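Side-chain contact in AOC_like domain-containing protein (Frankia sp. Cc1.17, PDB 7DVI), which catalyses exo-selective intermolecular Diels-Alder reactions on non-natural substrates and adopts a barrel like that of allene oxide cyclases: residues W102-F105 with N106-K109. Sequence-based numbering, arbitrary orientation.
Sequences WADF and NDVK. With EDO (1,2-ethanediol), chain E.
With CG of Asp104 turned anti to its own nitrogen (chi1 -177°) and CG of Asn106 swung beside its backbone N (chi1 -68°), both polar ends come to the same side of the first helical turn. There OD1 of Asp104 accepts from Asn106 N at 2.9 Å, the donor standing above the carboxylate plane, and Val82 N supplies the same oxygen with a second bond. The other oxygen, OD2, accepts a hydrogen bond from a water whose oxygen lies 2.6 Å away; that water in turn accepts from Asn106 ND2, bridging the Asp104 carboxylate and the Asn106 side-chain amide, whose planes stand 60° apart. Asp107 brings a second carboxylate near, OD1 lying 4.2 Å from Asp104 OD2, which may raise the proton affinity of either. An alanine in place of Asp104 removes the carboxylate, and the backbone N-H groups of Asn106 and Val82 would probably lose their shared acceptor, with the bridging water less firmly held. The aliphatic stem of Lys109 passes the Phe105 ring obliquely, Lys109 CD 3.9 Å from Phe105 CE2, before NZ bonds to Val41 O. Backbone bonds Val108 N to Asp104 O and Lys109 N to Phe105 O close the turn. This is an aspartate N-cap, starting the short helix 105-109 that links strands 95-104 and 114-121 of the antiparallel, allene oxide cyclase-like barrel.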
loop_
_atom_site.group_PDB
_atom_site.type_symbol
_atom_site.label_atom_id
_atom_site.label_comp_id
_atom_site.label_asym_id
_atom_site.label_seq_id
_atom_site.Cartn_x
_atom_site.Cartn_y
_atom_site.Cartn_z
ATOM N N TRP A 102 2.093 3.683 -4.027
ATOM C CA TRP A 102 1.468 4.179 -5.279
ATOM C C TRP A 102 1.321 5.684 -5.245
ATOM O O TRP A 102 0.863 6.244 -4.207
ATOM C CB TRP A 102 0.092 3.553 -5.450
ATOM C CG TRP A 102 0.124 2.093 -5.713
ATOM C CD1 TRP A 102 -0.270 1.075 -4.897
ATOM C CD2 TRP A 102 0.574 1.482 -6.930
ATOM N NE1 TRP A 102 -0.046 -0.128 -5.519
ATOM C CE2 TRP A 102 0.405 0.093 -6.789
ATOM C CE3 TRP A 102 1.104 1.976 -8.120
ATOM C CZ2 TRP A 102 0.766 -0.813 -7.781
ATOM C CZ3 TRP A 102 1.438 1.075 -9.110
ATOM C CH2 TRP A 102 1.280 -0.295 -8.936
ATOM N N ALA A 103 1.565 6.277 -6.413
ATOM C CA ALA A 103 1.223 7.673 -6.714
ATOM C C ALA A 103 0.655 7.747 -8.159
ATOM O O ALA A 103 1.093 6.993 -9.069
ATOM C CB ALA A 103 2.456 8.524 -6.552
ATOM N N ASP A 104 -0.307 8.620 -8.330
ATOM C CA ASP A 104 -0.789 9.043 -9.674
ATOM C C ASP A 104 0.243 10.008 -10.254
ATOM O O ASP A 104 0.442 11.107 -9.682
ATOM C CB ASP A 104 -2.186 9.647 -9.574
ATOM C CG ASP A 104 -2.795 10.039 -10.933
ATOM O OD1 ASP A 104 -2.079 9.981 -11.983
ATOM O OD2 ASP A 104 -3.970 10.369 -10.926
ATOM N N PHE A 105 0.914 9.632 -11.328
ATOM C CA PHE A 105 1.915 10.521 -11.982
ATOM C C PHE A 105 1.298 11.877 -12.394
ATOM O O PHE A 105 2.033 12.897 -12.390
ATOM C CB PHE A 105 2.623 9.777 -13.099
ATOM C CG PHE A 105 3.955 10.350 -13.475
ATOM C CD1 PHE A 105 5.031 10.271 -12.609
ATOM C CD2 PHE A 105 4.141 10.949 -14.710
ATOM C CE1 PHE A 105 6.275 10.767 -12.968
ATOM C CE2 PHE A 105 5.381 11.443 -15.070
ATOM C CZ PHE A 105 6.442 11.373 -14.192
ATOM N N ASN A 106 -0.012 11.934 -12.595
ATOM C CA ASN A 106 -0.734 13.187 -12.942
ATOM C C ASN A 106 -0.729 14.096 -11.723
ATOM O O ASN A 106 -0.398 15.283 -11.901
ATOM C CB ASN A 106 -2.134 12.898 -13.483
ATOM C CG ASN A 106 -2.065 12.224 -14.841
ATOM O OD1 ASN A 106 -1.128 12.456 -15.590
ATOM N ND2 ASN A 106 -3.019 11.365 -15.142
ATOM N N ASP A 107 -0.992 13.536 -10.529
ATOM C CA ASP A 107 -0.952 14.261 -9.237
ATOM C C ASP A 107 0.461 14.796 -9.044
ATOM O O ASP A 107 0.642 15.982 -8.684
ATOM C CB ASP A 107 -1.375 13.343 -8.089
ATOM C CG ASP A 107 -2.872 13.242 -7.924
ATOM O OD1 ASP A 107 -3.567 13.932 -8.677
ATOM O OD2 ASP A 107 -3.319 12.511 -7.019
ATOM N N VAL A 108 1.457 13.965 -9.340
ATOM C CA VAL A 108 2.875 14.379 -9.235
ATOM C C VAL A 108 3.089 15.644 -10.073
ATOM O O VAL A 108 3.525 16.679 -9.518
ATOM C CB VAL A 108 3.838 13.265 -9.660
ATOM C CG1 VAL A 108 5.271 13.782 -9.657
ATOM C CG2 VAL A 108 3.714 12.033 -8.763
ATOM N N LYS A 109 2.841 15.546 -11.374
ATOM C CA LYS A 109 3.096 16.652 -12.336
ATOM C C LYS A 109 2.297 17.907 -11.955
ATOM O O LYS A 109 2.832 19.001 -12.155
ATOM C CB LYS A 109 2.759 16.186 -13.744
ATOM C CG LYS A 109 3.716 15.128 -14.247
ATOM C CD LYS A 109 3.594 14.831 -15.711
ATOM C CE LYS A 109 2.291 14.198 -16.107
ATOM N NZ LYS A 109 2.179 14.130 -17.587
HETATM C C1 EDO E . -2.586 -3.509 -6.056
HETATM O O1 EDO E . -1.843 -2.895 -7.078
HETATM C C2 EDO E . -1.738 -3.872 -4.935
HETATM O O2 EDO E . -0.923 -2.794 -4.496
HETATM O O HOH W 1 -4.874 11.447 -13.149
#